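Local coordinates for protein cellulase (Bacillus sp. BG-CS10, PDB 5E09) that probably hydrolyses the internal beta-1,4-glucosidic bonds of cellulose, using a family 5 catalytic barrel followed by two modules of carbohydrate-binding families, at residues D89-E93 and E94-V98; E196-S200 and Q201-N205; F277-S280 and T281-Q285; E294-I297 and H298-E302; L373-G377 and D378-L382. All coordinates share one frame; numbering follows the deposited sequence.

Interaction 1 of 5, residues D89-E93 and E94-V98; sequences DWALE and EDLYV
V98 turns its CG2 methyl back onto the last turn of the preceding helix, where it meets A91 CB at 3.6 Å. The same methyl comes within 4.2 Å of L92 CD2, and the L92 and V98 side chains cross at about a right angle. What puts CG2 there is the V98 rotamer: CG1 is anti to the backbone N (chi1 -180°), which leaves CG2 beside that N and facing the helix. L96 CD1 is the second neighbour of A91 CB, at 4.1 Å, so one small methyl is met by two branched residues from the chain that follows. The reversal between them is a Schellman motif. D95, with its positive phi of 64°, is the C-prime residue; L96 N bonds A91 O at 3.0 Å, and D95 N bonds L92 O at 2.9 Å. E94 N bonds W90 O at 3.1 Å, with a second, weak bond to A91 O. In the barrel this turn closes helix 78-93 and leads into strand 97-100, within the beta-alpha-beta unit that starts at strand 57-60. E94 CG lies 3.4 Å from W90 O, while the carboxylates of E93 and E94 both form salt bridges with R44, which would be expected to ease the repulsion between two neighbouring acids. I58 of strand 57-60 touches both A91 and V98.

Interaction 2 of 5, residues E196-S200 and Q201-N205; sequences ETATS and QDLLN
L203 reaches back from the first turn of its helix over the residues that lead into it. L203 CB lies 3.6 Å from S200 O. Next along the chain, L203 CG rests 3.9 Å from S200 CB. At the tip, L203 CD1 ends against the methyl of A198, 3.7 Å from A198 CB. The first torsion sets this course: CG stands beside the backbone N and anti to the carbonyl carbon (chi1 -51°). L204 leaves the helix on another side, where its CD1 approaches T199 O at 3.4 Å and its CG lies 3.3 Å from S200 O. An alanine at L204 would remove CG and both methyls, and is likely to leave the carbonyl side of T199 and the neighbouring R255 and F260 of helix 243-261 without their apolar cover. R255 also donates to T199 O, tying the loop to that helix. The backbone bond from L204 N to S200 O is 2.9 Å long and nearly straight, at 173°. That bond opens helix 201-214; S200 sits at its N-cap position, though its side chain makes no capping bond. This is a helix start entered from the loop after strand 190-193 of the TIM barrel.

Interaction 3 of 5, residues F277-S280 and T281-Q285; sequences FDTS and TDVIQ
T281 lies against F277, whose CD1 comes within 3.8 Å of T281 CA, and places its CG2 over one face of the aromatic ring. This begins a short 3-10 segment, 281-283, in the loop that joins barrel strand 267-272 to helix 286-302 of the TIM barrel. D282 follows, and its backbone N donates to S280 OG at 3.0 Å with an N-H...O angle of 162°. The serine can reach it because its OG is anti to its own N (chi1 168°), which swings the hydroxyl forward along the chain. A valine in place of S280 would probably leave D282 N without this acceptor and free the first turn of the 3-10 segment to shift. V283 is next: its N makes only a weak bond to S280 O, 3.4 Å long, while its CG2 lies 3.4 Å from that same oxygen. The methyl also meets T279 CG2 at 3.9 Å, the two side chains crossing at about a right angle. Beyond the contact, V283 O accepts a bond from N234 ND2 and the V283 side chain touches F482. The aromatic ring of F277 also meets K289 and F293 of helix 286-302, so it links the loop to the helix that follows. I284 returns to that ring, crossing F277 at about a right angle, and I284 CG1 stops 4.0 Å from F277 CE1.

Interaction 4 of 5, residues E294-I297 and H298-E302; sequences EFLI and HHLNE
The F295 ring carries the imidazole of H299 over one face, with H299 CD2 standing 3.3 Å above the plane and offset toward the rim. The ring centroids are 4.4 Å apart and the planes meet obliquely at 53°. H299 NE2 comes closest to the far end of the phenyl ring, 3.2 Å from F295 CZ. Over one face of the H299 ring lies H298 CD2, 3.9 Å above its plane. The phenyl ring reaches its partner because CG is anti to the backbone N (chi1 -169°). Such i to i+4 pairing belongs to the outer helix 286-302 of the beta-alpha-beta unit between strands 267-272 and 306-311, whose backbone bonds include H299 N to F295 O at 3.0 Å. One residue along, the L296-L300 pair repeats the same i to i+4 spacing, with L296 CD1 4.0 Å from L300 CG; both leucines also touch F253 of helix 243-261, so they face the neighbouring helix. I297 and N301 run side by side and point the same way, with I297 CG2 3.6 Å from N301 ND2. E294 is paired with R339 in a salt bridge, and the F295 ring meets F241 edge-to-face.

Interaction 5 of 5, residues L373-G377 and D378-L382; sequences LQVDG and DSLAL
D378 O accepts the backbone N of V375 at 2.9 Å, and Q374 CA also approaches this oxygen, at 3.3 Å, in a CA-H...O contact. In return D378 N bonds V375 O at 3.0 Å, so V375 and D378 form a hydrogen-bonded antiparallel pair across a type I' turn. D376 and G377 hold its corner with positive phi angles of 55° and 79°. One step further, Q374 faces S379 in a non-hydrogen-bonded pair whose side chains share one face of the sheet. There Q374 NE2 donates to S379 OG at 3.1 Å, the hydroxyl lying out of the amide plane by 21°. On the face of V375 and D378, L380 CD1 meets V375 CG2 at 3.9 Å and L373 CB at 4.2 Å, while L380 N bonds L373 O. This beta hairpin, with its two-residue loop, lies at the surface of the X2 module. Strand 378-379 is the outermost strand of a mixed sheet within this chain; strand 370-375 is paired on its other side with strand 410-419, where L373 and V375 touch I415, and both L373 and L380 lie against Y386 of strand 386-389.

How the interactions relate
Along the chain the five contacts come in series, and none touches another. Interactions 1 to 4 belong to the catalytic barrel. Interaction 1 follows helix 78-93 into strand 97-100, interaction 2 starts helix 201-214, and interactions 3 and 4 share the passage from strand 267-272 through helix 286-302, their centres about 21 Å apart. Interactions 2 and 4 are about 20 Å apart between centres, with helix 243-261 touching both. Interaction 5 lies in the X2 module, about 30 Å from interaction 4 and about 49 Å from interaction 2, centre to centre. Interaction 3 reaches across modules through N346, F482 and W517, so its loop lies where the barrel meets the accessory modules.

Interaction 1 of 5, residues D89-E93 and E94-V98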
# COMPACT_ATOMS: atom_id res chain seq x y z
N ASP A 89 -12.82 -18.02 -14.06
CA ASP A 89 -13.17 -19.43 -13.91
C ASP A 89 -12.15 -20.15 -13.06
O ASP A 89 -12.51 -20.91 -12.17
CB ASP A 89 -13.30 -20.11 -15.28
CG ASP A 89 -14.52 -19.66 -16.04
OD1 ASP A 89 -15.45 -19.10 -15.41
OD2 ASP A 89 -14.57 -19.86 -17.27
N TRP A 90 -10.87 -19.91 -13.34
CA TRP A 90 -9.78 -20.48 -12.55
C TRP A 90 -9.93 -20.15 -11.07
O TRP A 90 -9.78 -21.03 -10.21
CB TRP A 90 -8.43 -19.96 -13.05
CG TRP A 90 -7.99 -20.53 -14.35
CD1 TRP A 90 -8.47 -21.66 -14.96
CD2 TRP A 90 -6.97 -20.01 -15.21
NE1 TRP A 90 -7.80 -21.87 -16.14
CE2 TRP A 90 -6.88 -20.87 -16.32
CE3 TRP A 90 -6.12 -18.91 -15.14
CZ2 TRP A 90 -5.98 -20.66 -17.36
CZ3 TRP A 90 -5.22 -18.69 -16.17
CH2 TRP A 90 -5.16 -19.57 -17.27
N ALA A 91 -10.23 -18.89 -10.79
CA ALA A 91 -10.36 -18.43 -9.42
C ALA A 91 -11.58 -19.04 -8.73
O ALA A 91 -11.53 -19.38 -7.55
CB ALA A 91 -10.41 -16.91 -9.37
N LEU A 92 -12.68 -19.18 -9.48
CA LEU A 92 -13.86 -19.85 -8.93
C LEU A 92 -13.57 -21.32 -8.63
O LEU A 92 -14.02 -21.86 -7.62
CB LEU A 92 -15.05 -19.70 -9.88
CG LEU A 92 -15.63 -18.28 -9.97
CD1 LEU A 92 -16.66 -18.17 -11.08
CD2 LEU A 92 -16.23 -17.85 -8.64
N GLU A 93 -12.79 -21.96 -9.51
CA GLU A 93 -12.36 -23.35 -9.32
C GLU A 93 -11.55 -23.54 -8.04
O GLU A 93 -11.65 -24.58 -7.39
CB GLU A 93 -11.52 -23.82 -10.50
CG GLU A 93 -12.29 -23.98 -11.80
CD GLU A 93 -11.36 -24.23 -12.98
OE1 GLU A 93 -10.27 -24.81 -12.76
OE2 GLU A 93 -11.71 -23.84 -14.12
N GLU A 94 -10.74 -22.55 -7.68
CA GLU A 94 -9.96 -22.59 -6.45
C GLU A 94 -10.82 -22.25 -5.24
O GLU A 94 -10.29 -22.07 -4.13
CB GLU A 94 -8.77 -21.63 -6.53
CG GLU A 94 -7.76 -21.99 -7.59
CD GLU A 94 -7.03 -23.29 -7.29
OE1 GLU A 94 -6.97 -23.67 -6.10
OE2 GLU A 94 -6.53 -23.93 -8.23
N ASP A 95 -12.13 -22.15 -5.46
CA ASP A 95 -13.11 -21.81 -4.42
C ASP A 95 -12.90 -20.39 -3.87
O ASP A 95 -13.29 -20.08 -2.75
CB ASP A 95 -13.07 -22.83 -3.28
CG ASP A 95 -13.63 -24.18 -3.69
OD1 ASP A 95 -14.31 -24.25 -4.74
OD2 ASP A 95 -13.40 -25.17 -2.96
N LEU A 96 -12.29 -19.53 -4.68
CA LEU A 96 -12.14 -18.13 -4.31
C LEU A 96 -13.41 -17.34 -4.61
O LEU A 96 -14.15 -17.67 -5.53
CB LEU A 96 -10.96 -17.49 -5.05
CG LEU A 96 -9.56 -18.04 -4.78
CD1 LEU A 96 -8.56 -17.44 -5.77
CD2 LEU A 96 -9.15 -17.74 -3.36
N TYR A 97 -13.67 -16.29 -3.82
CA TYR A 97 -14.63 -15.27 -4.23
C TYR A 97 -13.91 -14.35 -5.20
O TYR A 97 -12.71 -14.12 -5.07
CB TYR A 97 -15.15 -14.48 -3.04
CG TYR A 97 -16.00 -15.25 -2.06
CD1 TYR A 97 -15.42 -16.00 -1.03
CD2 TYR A 97 -17.39 -15.20 -2.12
CE1 TYR A 97 -16.20 -16.69 -0.12
CE2 TYR A 97 -18.18 -15.88 -1.21
CZ TYR A 97 -17.58 -16.63 -0.21
OH TYR A 97 -18.36 -17.31 0.69
N VAL A 98 -14.64 -13.83 -6.18
CA VAL A 98 -14.06 -12.93 -7.19
C VAL A 98 -14.85 -11.62 -7.28
O VAL A 98 -16.08 -11.63 -7.27
CB VAL A 98 -14.03 -13.60 -8.58
CG1 VAL A 98 -13.41 -12.66 -9.62
CG2 VAL A 98 -13.25 -14.90 -8.50

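Interaction 2 of 5, residues E196-S200 and Q201-N205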
# COMPACT_ATOMS: atom_id res chain seq x y z
N GLU A 196 -14.69 8.61 -5.18
CA GLU A 196 -13.23 8.47 -5.09
C GLU A 196 -12.80 7.34 -4.15
O GLU A 196 -11.65 7.29 -3.71
CB GLU A 196 -12.58 9.78 -4.63
CG GLU A 196 -12.54 10.87 -5.69
CD GLU A 196 -12.13 12.22 -5.12
OE1 GLU A 196 -11.97 12.32 -3.88
OE2 GLU A 196 -11.96 13.17 -5.91
N THR A 197 -13.73 6.43 -3.87
CA THR A 197 -13.60 5.42 -2.81
C THR A 197 -12.99 6.00 -1.54
O THR A 197 -12.21 5.33 -0.87
CB THR A 197 -12.76 4.20 -3.25
OG1 THR A 197 -11.43 4.62 -3.58
CG2 THR A 197 -13.39 3.50 -4.45
N ALA A 198 -13.35 7.24 -1.21
CA ALA A 198 -12.81 7.91 -0.03
C ALA A 198 -13.74 7.74 1.17
O ALA A 198 -14.83 7.19 1.05
CB ALA A 198 -12.58 9.38 -0.32
N THR A 199 -13.32 8.23 2.34
CA THR A 199 -14.01 7.87 3.57
C THR A 199 -14.55 9.05 4.38
O THR A 199 -14.85 8.90 5.56
CB THR A 199 -13.07 7.06 4.49
OG1 THR A 199 -11.95 7.86 4.89
CG2 THR A 199 -12.57 5.82 3.77
N SER A 200 -14.68 10.21 3.74
CA SER A 200 -15.31 11.36 4.39
C SER A 200 -16.74 11.02 4.80
O SER A 200 -17.44 10.30 4.08
CB SER A 200 -15.30 12.58 3.47
OG SER A 200 -13.98 12.90 3.08
N GLN A 201 -17.18 11.55 5.94
CA GLN A 201 -18.51 11.24 6.44
C GLN A 201 -19.60 11.55 5.41
O GLN A 201 -20.58 10.81 5.30
CB GLN A 201 -18.78 12.01 7.74
CG GLN A 201 -20.06 11.60 8.45
CD GLN A 201 -20.15 10.09 8.67
OE1 GLN A 201 -19.33 9.51 9.37
NE2 GLN A 201 -21.16 9.47 8.07
N ASP A 202 -19.43 12.62 4.64
CA ASP A 202 -20.46 12.99 3.67
C ASP A 202 -20.54 11.99 2.52
O ASP A 202 -21.64 11.61 2.09
CB ASP A 202 -20.20 14.39 3.11
CG ASP A 202 -21.28 14.83 2.14
OD1 ASP A 202 -22.45 14.96 2.56
OD2 ASP A 202 -20.96 15.05 0.95
N LEU A 203 -19.39 11.56 2.02
CA LEU A 203 -19.34 10.54 0.99
C LEU A 203 -19.95 9.23 1.49
O LEU A 203 -20.76 8.58 0.80
CB LEU A 203 -17.90 10.32 0.53
CG LEU A 203 -17.16 11.61 0.15
CD1 LEU A 203 -15.74 11.32 -0.28
CD2 LEU A 203 -17.90 12.36 -0.96
N LEU A 204 -19.59 8.85 2.71
CA LEU A 204 -20.15 7.65 3.34
C LEU A 204 -21.68 7.75 3.39
O LEU A 204 -22.38 6.82 3.00
CB LEU A 204 -19.59 7.45 4.74
CG LEU A 204 -18.08 7.20 4.84
CD1 LEU A 204 -17.66 7.07 6.30
CD2 LEU A 204 -17.69 5.95 4.05
N ASN A 205 -22.17 8.90 3.84
CA ASN A 205 -23.60 9.13 3.95
C ASN A 205 -24.32 9.02 2.61
O ASN A 205 -25.39 8.44 2.54
CB ASN A 205 -23.88 10.51 4.55
CG ASN A 205 -23.59 10.57 6.03
OD1 ASN A 205 -23.66 9.55 6.72
ND2 ASN A 205 -23.24 11.75 6.52

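Interaction 3 of 5, residues F277-S280 and T281-Q285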
# COMPACT_ATOMS: atom_id res chain seq x y z
N PHE A 277 4.48 2.97 -1.98
CA PHE A 277 4.82 1.74 -2.71
C PHE A 277 4.79 1.94 -4.22
O PHE A 277 5.41 1.18 -4.96
CB PHE A 277 3.88 0.60 -2.32
CG PHE A 277 4.15 0.03 -0.95
CD1 PHE A 277 5.22 0.47 -0.18
CD2 PHE A 277 3.33 -0.96 -0.43
CE1 PHE A 277 5.46 -0.06 1.07
CE2 PHE A 277 3.56 -1.50 0.83
CZ PHE A 277 4.63 -1.04 1.58
N ASP A 278 4.05 2.95 -4.69
CA ASP A 278 4.03 3.24 -6.12
C ASP A 278 5.43 3.64 -6.61
O ASP A 278 5.86 3.26 -7.69
CB ASP A 278 3.01 4.33 -6.44
CG ASP A 278 1.58 3.81 -6.40
OD1 ASP A 278 1.40 2.58 -6.55
OD2 ASP A 278 0.65 4.63 -6.22
N THR A 279 6.14 4.39 -5.78
CA THR A 279 7.56 4.59 -5.99
C THR A 279 8.29 3.27 -5.75
O THR A 279 8.78 2.64 -6.68
CB THR A 279 8.13 5.68 -5.06
OG1 THR A 279 7.36 6.88 -5.19
CG2 THR A 279 9.59 5.98 -5.39
N SER A 280 8.32 2.84 -4.49
CA SER A 280 9.02 1.62 -4.13
C SER A 280 8.67 1.16 -2.72
O SER A 280 8.26 1.95 -1.87
CB SER A 280 10.53 1.81 -4.24
OG SER A 280 11.22 0.73 -3.63
N THR A 281 8.85 -0.12 -2.47
CA THR A 281 8.69 -0.68 -1.14
C THR A 281 9.74 -0.10 -0.18
O THR A 281 9.48 0.05 1.02
CB THR A 281 8.77 -2.23 -1.21
OG1 THR A 281 10.04 -2.61 -1.77
CG2 THR A 281 7.65 -2.82 -2.04
N ASP A 282 10.90 0.27 -0.72
CA ASP A 282 12.03 0.76 0.07
C ASP A 282 11.82 2.18 0.62
O ASP A 282 12.68 2.72 1.30
CB ASP A 282 13.31 0.73 -0.77
CG ASP A 282 13.75 -0.68 -1.13
OD1 ASP A 282 13.38 -1.63 -0.40
OD2 ASP A 282 14.47 -0.84 -2.13
N VAL A 283 10.67 2.77 0.31
CA VAL A 283 10.37 4.14 0.71
C VAL A 283 9.92 4.20 2.18
O VAL A 283 10.07 5.23 2.86
CB VAL A 283 9.29 4.73 -0.24
CG1 VAL A 283 8.69 6.00 0.29
CG2 VAL A 283 9.89 4.94 -1.63
N ILE A 284 9.37 3.10 2.67
CA ILE A 284 8.95 3.00 4.06
C ILE A 284 9.91 2.07 4.79
O ILE A 284 10.10 0.93 4.38
CB ILE A 284 7.50 2.46 4.18
CG1 ILE A 284 6.58 3.16 3.18
CG2 ILE A 284 6.98 2.57 5.61
CD1 ILE A 284 6.54 4.66 3.35
N GLN A 285 10.52 2.55 5.87
CA GLN A 285 11.46 1.74 6.64
C GLN A 285 10.75 0.47 7.12
O GLN A 285 9.60 0.52 7.56
CB GLN A 285 12.04 2.53 7.81
CG GLN A 285 13.36 1.99 8.34
CD GLN A 285 13.20 0.88 9.38
OE1 GLN A 285 12.15 0.77 10.03
NE2 GLN A 285 14.22 0.05 9.52

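Interaction 4 of 5, residues E294-I297 and H298-E302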
# COMPACT_ATOMS: atom_id res chain seq x y z
N GLU A 294 0.35 -4.22 10.75
CA GLU A 294 -0.14 -4.94 11.93
C GLU A 294 -1.28 -4.17 12.62
O GLU A 294 -2.36 -4.73 12.90
CB GLU A 294 1.01 -5.19 12.92
CG GLU A 294 0.70 -6.19 14.03
CD GLU A 294 0.02 -5.56 15.23
OE1 GLU A 294 0.24 -4.35 15.48
OE2 GLU A 294 -0.74 -6.28 15.92
N PHE A 295 -1.03 -2.89 12.87
CA PHE A 295 -2.03 -2.02 13.47
C PHE A 295 -3.32 -1.97 12.63
O PHE A 295 -4.44 -2.23 13.12
CB PHE A 295 -1.44 -0.63 13.65
CG PHE A 295 -2.26 0.29 14.49
CD1 PHE A 295 -2.14 0.29 15.87
CD2 PHE A 295 -3.15 1.18 13.91
CE1 PHE A 295 -2.89 1.15 16.65
CE2 PHE A 295 -3.90 2.04 14.68
CZ PHE A 295 -3.77 2.03 16.05
N LEU A 296 -3.15 -1.64 11.35
CA LEU A 296 -4.27 -1.54 10.42
C LEU A 296 -5.15 -2.79 10.40
O LEU A 296 -6.37 -2.70 10.56
CB LEU A 296 -3.76 -1.26 9.00
CG LEU A 296 -4.83 -1.23 7.90
CD1 LEU A 296 -5.87 -0.16 8.20
CD2 LEU A 296 -4.21 -1.03 6.53
N ILE A 297 -4.53 -3.95 10.21
CA ILE A 297 -5.32 -5.16 10.08
C ILE A 297 -5.98 -5.53 11.42
O ILE A 297 -7.11 -6.04 11.44
CB ILE A 297 -4.49 -6.33 9.53
CG1 ILE A 297 -4.10 -6.02 8.09
CG2 ILE A 297 -5.28 -7.63 9.58
CD1 ILE A 297 -3.13 -7.00 7.47
N HIS A 298 -5.31 -5.24 12.54
CA HIS A 298 -5.96 -5.40 13.84
C HIS A 298 -7.27 -4.62 13.89
O HIS A 298 -8.33 -5.17 14.24
CB HIS A 298 -5.06 -4.95 14.98
CG HIS A 298 -5.77 -4.84 16.30
ND1 HIS A 298 -6.57 -5.84 16.80
CD2 HIS A 298 -5.80 -3.84 17.21
CE1 HIS A 298 -7.06 -5.47 17.97
NE2 HIS A 298 -6.61 -4.25 18.24
N HIS A 299 -7.22 -3.34 13.52
CA HIS A 299 -8.43 -2.53 13.68
C HIS A 299 -9.52 -2.86 12.64
O HIS A 299 -10.73 -2.75 12.93
CB HIS A 299 -8.06 -1.05 13.67
CG HIS A 299 -7.47 -0.59 14.97
ND1 HIS A 299 -8.23 -0.37 16.10
CD2 HIS A 299 -6.18 -0.36 15.33
CE1 HIS A 299 -7.44 -0.00 17.09
NE2 HIS A 299 -6.19 0.02 16.65
N LEU A 300 -9.10 -3.30 11.45
CA LEU A 300 -10.04 -3.79 10.45
C LEU A 300 -10.78 -5.01 10.97
O LEU A 300 -12.00 -5.14 10.81
CB LEU A 300 -9.35 -4.13 9.13
CG LEU A 300 -8.68 -2.99 8.36
CD1 LEU A 300 -8.03 -3.51 7.08
CD2 LEU A 300 -9.67 -1.87 8.06
N ASN A 301 -10.03 -5.92 11.59
CA ASN A 301 -10.62 -7.11 12.18
C ASN A 301 -11.59 -6.77 13.30
O ASN A 301 -12.69 -7.30 13.35
CB ASN A 301 -9.53 -8.06 12.69
CG ASN A 301 -8.77 -8.72 11.56
OD1 ASN A 301 -9.27 -8.83 10.45
ND2 ASN A 301 -7.56 -9.17 11.86
N GLU A 302 -11.18 -5.86 14.19
CA GLU A 302 -12.08 -5.41 15.26
C GLU A 302 -13.36 -4.80 14.69
O GLU A 302 -14.40 -4.80 15.36
CB GLU A 302 -11.37 -4.40 16.17
CG GLU A 302 -10.70 -5.01 17.40
CD GLU A 302 -10.16 -3.96 18.37
OE1 GLU A 302 -10.28 -2.75 18.07
OE2 GLU A 302 -9.61 -4.35 19.42

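Interaction 5 of 5, residues L373-G377 and D378-L382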
# COMPACT_ATOMS: atom_id res chain seq x y z
N LEU A 373 14.59 -15.83 22.31
CA LEU A 373 15.33 -15.23 21.20
C LEU A 373 16.10 -16.32 20.47
O LEU A 373 16.51 -17.31 21.08
CB LEU A 373 16.31 -14.16 21.69
CG LEU A 373 15.76 -12.93 22.41
CD1 LEU A 373 16.88 -11.90 22.62
CD2 LEU A 373 14.59 -12.31 21.65
N GLN A 374 16.32 -16.12 19.18
CA GLN A 374 17.09 -17.07 18.38
C GLN A 374 18.01 -16.36 17.40
O GLN A 374 17.72 -15.27 16.94
CB GLN A 374 16.16 -18.01 17.61
CG GLN A 374 15.39 -18.98 18.48
CD GLN A 374 15.02 -20.26 17.75
OE1 GLN A 374 14.96 -20.29 16.52
NE2 GLN A 374 14.77 -21.33 18.51
N VAL A 375 19.15 -16.98 17.12
CA VAL A 375 20.01 -16.56 16.02
C VAL A 375 20.33 -17.80 15.20
O VAL A 375 20.81 -18.80 15.74
CB VAL A 375 21.31 -15.89 16.50
CG1 VAL A 375 22.25 -15.64 15.33
CG2 VAL A 375 21.02 -14.60 17.25
N ASP A 376 20.06 -17.74 13.90
CA ASP A 376 20.26 -18.88 13.00
C ASP A 376 19.52 -20.12 13.51
O ASP A 376 20.05 -21.23 13.43
CB ASP A 376 21.75 -19.19 12.84
CG ASP A 376 22.55 -18.01 12.32
OD1 ASP A 376 22.07 -17.32 11.39
OD2 ASP A 376 23.66 -17.77 12.84
N GLY A 377 18.32 -19.93 14.04
CA GLY A 377 17.50 -21.04 14.49
C GLY A 377 17.89 -21.62 15.84
O GLY A 377 17.22 -22.52 16.35
N ASP A 378 18.97 -21.10 16.42
CA ASP A 378 19.45 -21.54 17.72
C ASP A 378 19.06 -20.56 18.83
O ASP A 378 19.36 -19.37 18.74
CB ASP A 378 20.97 -21.73 17.71
CG ASP A 378 21.41 -22.82 16.75
OD1 ASP A 378 20.63 -23.76 16.51
OD2 ASP A 378 22.55 -22.72 16.23
N SER A 379 18.41 -21.07 19.87
CA SER A 379 17.98 -20.23 20.99
C SER A 379 19.16 -19.58 21.71
O SER A 379 20.22 -20.17 21.84
CB SER A 379 17.16 -21.06 21.99
OG SER A 379 15.97 -21.55 21.38
N LEU A 380 18.96 -18.35 22.15
CA LEU A 380 19.99 -17.65 22.91
C LEU A 380 19.81 -17.93 24.39
O LEU A 380 18.77 -18.43 24.81
CB LEU A 380 19.96 -16.15 22.63
CG LEU A 380 20.43 -15.73 21.24
CD1 LEU A 380 20.52 -14.21 21.14
CD2 LEU A 380 21.76 -16.38 20.91
N ALA A 381 20.83 -17.59 25.17
CA ALA A 381 20.84 -17.90 26.58
C ALA A 381 20.18 -16.82 27.43
O ALA A 381 20.56 -15.65 27.36
CB ALA A 381 22.26 -18.13 27.05
N LEU A 382 19.21 -17.23 28.23
CA LEU A 382 18.66 -16.36 29.26
C LEU A 382 19.76 -15.94 30.23
O LEU A 382 20.54 -16.77 30.70
CB LEU A 382 17.55 -17.08 30.01
CG LEU A 382 16.28 -17.24 29.19
CD1 LEU A 382 15.27 -18.13 29.90
CD2 LEU A 382 15.70 -15.86 28.98